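3-hydroxyacyl-thioester dehydratase X (Mycobacterium tuberculosis, PDB 4OOB) catalyses the reversible hydration of trans-2-enoyl-CoA to (3R)-3-hydroxyacyl-CoA, with broad chain-length range and a preference for C8 to C12 substrates. Local coordinates at residues 67-81 / 117-129. Numbering follows the deposited sequence.
Sequences GAIHTENHITQYRPI and VAWHQVTTFLHQQ
W119 CG lies anti to the backbone N (chi1 -172°), which lays the indole beside I75 on the helix-covered face of the sheet. I75 CG1 stands anti to its carbonyl carbon (chi1 -80°) and reaches W119 CZ2 at 3.6 Å. The other branch, I75 CG2, comes within 3.5 Å of W119 NE1. Q77 OE1 meets the indole edge in plane, 3.7 Å from W119 CD1. On the same face, the H70 and F125 rings meet obliquely, with planes at 35°. H70 CB lies 3.4 Å from F125 CE1. W119 NE1 donates to the carbonyl of L41, while W119 packs on P44 and F125 on F49, both of helix 43-57.

The backbones of strands 69-77 and 117-128 pair antiparallel. H74 and V122 form a hydrogen-bonded pair, with H74 N to V122 O at 2.7 Å. A classic beta bulge places T71 and E72 opposite T124. T71 N donates to T124 O at 3.0 Å, and T124 N donates to E72 O. At the far end, A118 O accepts from both Y78 N and R79 N.

On the opposite face, H74 NE2 donates to E72 OE2 at 3.0 Å, close to the imidazole plane. H74 ND1 bonds S215, and E72 OE1 forms a salt bridge with R217.

The two strands are central in the hotdog-fold sheet, between strands 102-113 and 212-218. The buried face is mixed: aromatic and aliphatic groups lie beside the polar side chains N73, T123 and Q121. Paired backbone bonds satisfy main-chain N-H and C=O groups across the contact, the bulge shifts the register by one, and I75 packs on W119.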
# COMPACT_ATOMS: atom_id res chain seq x y z
N GLY A 67 -2.28 14.82 -0.58
CA GLY A 67 -2.76 14.70 -1.93
C GLY A 67 -2.08 13.68 -2.84
O GLY A 67 -2.78 13.23 -3.80
N ALA A 68 -0.77 13.34 -2.58
CA ALA A 68 -0.05 12.22 -3.23
C ALA A 68 -0.97 11.05 -3.44
O ALA A 68 -1.85 10.78 -2.63
CB ALA A 68 1.08 11.72 -2.39
N ILE A 69 -0.74 10.33 -4.51
CA ILE A 69 -1.59 9.21 -4.84
C ILE A 69 -0.67 8.03 -5.03
O ILE A 69 0.28 8.13 -5.79
CB ILE A 69 -2.37 9.50 -6.13
CG1 ILE A 69 -3.24 10.76 -5.96
CG2 ILE A 69 -3.19 8.26 -6.56
CD1 ILE A 69 -3.96 11.19 -7.26
N HIS A 70 -0.95 6.94 -4.32
CA HIS A 70 -0.20 5.72 -4.47
C HIS A 70 -0.69 5.01 -5.78
O HIS A 70 -1.85 4.60 -5.91
CB HIS A 70 -0.40 4.86 -3.20
CG HIS A 70 0.58 3.77 -3.07
ND1 HIS A 70 0.68 2.97 -1.95
CD2 HIS A 70 1.53 3.32 -3.91
CE1 HIS A 70 1.63 2.08 -2.11
NE2 HIS A 70 2.15 2.26 -3.31
N THR A 71 0.21 4.81 -6.73
CA THR A 71 -0.20 4.23 -7.99
C THR A 71 0.17 2.75 -8.11
O THR A 71 -0.59 2.02 -8.70
CB THR A 71 0.41 4.99 -9.17
OG1 THR A 71 1.80 5.12 -8.93
CG2 THR A 71 -0.20 6.45 -9.31
N GLU A 72 1.29 2.32 -7.51
CA GLU A 72 1.83 0.98 -7.67
C GLU A 72 2.69 0.56 -6.50
O GLU A 72 3.37 1.38 -5.86
CB GLU A 72 2.68 0.87 -8.93
CG GLU A 72 1.96 0.11 -10.03
CD GLU A 72 2.72 0.01 -11.33
OE1 GLU A 72 2.10 0.39 -12.35
OE2 GLU A 72 3.88 -0.47 -11.34
N ASN A 73 2.67 -0.75 -6.25
CA ASN A 73 3.46 -1.31 -5.19
C ASN A 73 3.87 -2.72 -5.51
O ASN A 73 3.00 -3.55 -5.82
CB ASN A 73 2.67 -1.33 -3.88
CG ASN A 73 3.59 -1.19 -2.69
OD1 ASN A 73 3.85 -2.15 -1.93
ND2 ASN A 73 4.11 -0.01 -2.52
N HIS A 74 5.17 -2.99 -5.41
CA HIS A 74 5.69 -4.32 -5.70
C HIS A 74 6.50 -4.76 -4.51
O HIS A 74 7.51 -4.11 -4.13
CB HIS A 74 6.55 -4.36 -6.96
CG HIS A 74 5.83 -3.90 -8.17
ND1 HIS A 74 5.03 -4.73 -8.92
CD2 HIS A 74 5.73 -2.67 -8.73
CE1 HIS A 74 4.50 -4.05 -9.92
NE2 HIS A 74 4.89 -2.79 -9.80
N ILE A 75 6.04 -5.84 -3.88
CA ILE A 75 6.71 -6.36 -2.68
C ILE A 75 7.28 -7.69 -3.08
O ILE A 75 6.57 -8.51 -3.65
CB ILE A 75 5.71 -6.53 -1.52
CG1 ILE A 75 5.45 -5.18 -0.87
CG2 ILE A 75 6.21 -7.54 -0.48
CD1 ILE A 75 4.14 -5.15 -0.05
N THR A 76 8.55 -7.90 -2.81
CA THR A 76 9.12 -9.24 -2.96
C THR A 76 9.60 -9.73 -1.59
O THR A 76 10.56 -9.20 -1.06
CB THR A 76 10.28 -9.25 -3.97
OG1 THR A 76 9.80 -8.75 -5.24
CG2 THR A 76 10.80 -10.65 -4.18
N GLN A 77 8.91 -10.73 -1.02
CA GLN A 77 9.31 -11.29 0.25
C GLN A 77 10.16 -12.53 0.04
O GLN A 77 9.64 -13.52 -0.41
CB GLN A 77 8.08 -11.64 1.11
CG GLN A 77 8.41 -12.20 2.49
CD GLN A 77 7.17 -12.32 3.35
OE1 GLN A 77 6.70 -11.37 3.99
NE2 GLN A 77 6.62 -13.49 3.36
N TYR A 78 11.45 -12.50 0.42
CA TYR A 78 12.37 -13.65 0.28
C TYR A 78 12.20 -14.59 1.44
O TYR A 78 12.32 -15.79 1.29
CB TYR A 78 13.85 -13.19 0.17
CG TYR A 78 14.05 -12.32 -1.06
CD1 TYR A 78 14.16 -12.88 -2.33
CD2 TYR A 78 14.09 -10.94 -0.95
CE1 TYR A 78 14.32 -12.09 -3.48
CE2 TYR A 78 14.23 -10.12 -2.08
CZ TYR A 78 14.34 -10.69 -3.35
OH TYR A 78 14.46 -9.89 -4.46
N ARG A 79 11.95 -14.05 2.62
CA ARG A 79 11.53 -14.85 3.74
C ARG A 79 10.75 -14.01 4.72
O ARG A 79 11.00 -12.84 4.86
CB ARG A 79 12.72 -15.50 4.44
CG ARG A 79 13.82 -14.56 4.92
CD ARG A 79 14.39 -14.97 6.30
NE ARG A 79 13.72 -14.20 7.36
CZ ARG A 79 13.96 -14.28 8.68
NH1 ARG A 79 14.86 -15.11 9.18
NH2 ARG A 79 13.26 -13.50 9.50
N PRO A 80 9.81 -14.64 5.42
CA PRO A 80 8.99 -13.99 6.42
C PRO A 80 9.78 -13.33 7.51
O PRO A 80 10.82 -13.81 7.90
CB PRO A 80 8.19 -15.15 7.05
CG PRO A 80 8.21 -16.24 6.03
CD PRO A 80 9.49 -16.07 5.28
N ILE A 81 9.27 -12.23 8.00
CA ILE A 81 9.89 -11.50 9.07
C ILE A 81 9.12 -11.79 10.36
O ILE A 81 7.89 -11.69 10.41
CB ILE A 81 9.86 -9.99 8.78
CG1 ILE A 81 10.75 -9.68 7.57
CG2 ILE A 81 10.33 -9.19 9.99
CD1 ILE A 81 10.52 -8.29 7.02
N VAL A 117 18.65 -9.83 2.91
CA VAL A 117 17.42 -9.11 2.58
C VAL A 117 16.22 -10.07 2.65
O VAL A 117 16.10 -10.99 1.85
CB VAL A 117 17.47 -8.40 1.20
CG1 VAL A 117 16.16 -7.70 0.90
CG2 VAL A 117 18.59 -7.37 1.16
N ALA A 118 15.32 -9.81 3.57
CA ALA A 118 14.13 -10.61 3.72
C ALA A 118 13.00 -10.09 2.89
O ALA A 118 12.18 -10.86 2.43
CB ALA A 118 13.72 -10.67 5.16
N TRP A 119 12.97 -8.78 2.65
CA TRP A 119 11.76 -8.14 2.11
C TRP A 119 12.16 -6.85 1.37
O TRP A 119 12.90 -6.01 1.89
CB TRP A 119 10.80 -7.87 3.28
CG TRP A 119 9.35 -7.36 3.02
CD1 TRP A 119 8.19 -8.12 3.06
CD2 TRP A 119 8.94 -6.02 2.78
NE1 TRP A 119 7.07 -7.31 2.87
CE2 TRP A 119 7.50 -6.02 2.69
CE3 TRP A 119 9.62 -4.82 2.65
CZ2 TRP A 119 6.77 -4.88 2.44
CZ3 TRP A 119 8.91 -3.68 2.41
CH2 TRP A 119 7.47 -3.71 2.30
N HIS A 120 11.67 -6.74 0.14
CA HIS A 120 12.03 -5.68 -0.77
C HIS A 120 10.77 -5.02 -1.32
O HIS A 120 9.82 -5.72 -1.71
CB HIS A 120 12.85 -6.30 -1.94
CG HIS A 120 13.27 -5.31 -2.98
ND1 HIS A 120 14.46 -4.60 -2.91
CD2 HIS A 120 12.67 -4.93 -4.12
CE1 HIS A 120 14.54 -3.80 -3.96
NE2 HIS A 120 13.47 -3.98 -4.70
N GLN A 121 10.77 -3.71 -1.45
CA GLN A 121 9.62 -3.01 -2.00
C GLN A 121 9.94 -1.84 -2.96
O GLN A 121 10.84 -1.07 -2.72
CB GLN A 121 8.78 -2.52 -0.87
CG GLN A 121 7.64 -1.62 -1.26
CD GLN A 121 6.85 -1.20 -0.03
OE1 GLN A 121 5.78 -1.72 0.19
NE2 GLN A 121 7.42 -0.32 0.80
N VAL A 122 9.15 -1.75 -4.04
CA VAL A 122 9.07 -0.61 -4.93
C VAL A 122 7.64 -0.03 -4.83
O VAL A 122 6.62 -0.69 -5.12
CB VAL A 122 9.41 -0.94 -6.39
CG1 VAL A 122 9.60 0.34 -7.20
CG2 VAL A 122 10.70 -1.81 -6.51
N THR A 123 7.60 1.20 -4.34
CA THR A 123 6.41 1.92 -4.12
C THR A 123 6.52 3.11 -5.06
O THR A 123 7.53 3.82 -5.05
CB THR A 123 6.39 2.50 -2.69
OG1 THR A 123 6.24 1.43 -1.74
CG2 THR A 123 5.27 3.58 -2.53
N THR A 124 5.47 3.35 -5.80
CA THR A 124 5.45 4.46 -6.67
C THR A 124 4.33 5.37 -6.22
O THR A 124 3.17 4.98 -6.17
CB THR A 124 5.24 3.95 -8.11
OG1 THR A 124 6.38 3.17 -8.45
CG2 THR A 124 5.16 5.05 -9.08
N PHE A 125 4.72 6.59 -5.88
CA PHE A 125 3.79 7.66 -5.60
C PHE A 125 3.75 8.68 -6.75
O PHE A 125 4.77 8.96 -7.40
CB PHE A 125 4.16 8.36 -4.28
CG PHE A 125 3.59 7.69 -3.07
CD1 PHE A 125 2.23 7.73 -2.83
CD2 PHE A 125 4.40 7.05 -2.16
CE1 PHE A 125 1.69 7.13 -1.70
CE2 PHE A 125 3.86 6.43 -1.05
CZ PHE A 125 2.51 6.44 -0.83
N LEU A 126 2.53 9.15 -7.03
CA LEU A 126 2.24 10.27 -7.94
C LEU A 126 2.03 11.51 -7.06
O LEU A 126 1.11 11.55 -6.19
CB LEU A 126 0.96 10.02 -8.77
CG LEU A 126 0.53 11.16 -9.74
CD1 LEU A 126 1.45 11.29 -10.93
CD2 LEU A 126 -0.89 10.98 -10.22
N HIS A 127 2.93 12.46 -7.22
CA HIS A 127 2.79 13.76 -6.59
C HIS A 127 2.12 14.72 -7.54
O HIS A 127 2.71 15.18 -8.51
CB HIS A 127 4.15 14.25 -6.17
CG HIS A 127 4.79 13.37 -5.14
ND1 HIS A 127 4.31 13.28 -3.84
CD2 HIS A 127 5.85 12.55 -5.20
CE1 HIS A 127 5.06 12.44 -3.16
NE2 HIS A 127 5.99 11.98 -3.96
N GLN A 128 0.88 15.05 -7.25
CA GLN A 128 0.10 15.83 -8.18
C GLN A 128 0.69 17.21 -8.44
O GLN A 128 1.24 17.90 -7.53
CB GLN A 128 -1.34 16.00 -7.69
CG GLN A 128 -2.02 14.79 -7.12
CD GLN A 128 -3.54 14.94 -7.07
OE1 GLN A 128 -4.20 14.67 -6.04
NE2 GLN A 128 -4.09 15.43 -8.15
N GLN A 129 0.50 17.63 -9.70
CA GLN A 129 0.98 18.92 -10.25
C GLN A 129 0.80 18.88 -11.76
O GLN A 129 0.74 17.78 -12.35
CB GLN A 129 2.47 19.17 -9.94
CG GLN A 129 3.40 18.11 -10.49
CD GLN A 129 4.67 17.95 -9.70
OE1 GLN A 129 5.63 18.61 -9.96
NE2 GLN A 129 4.68 17.03 -8.76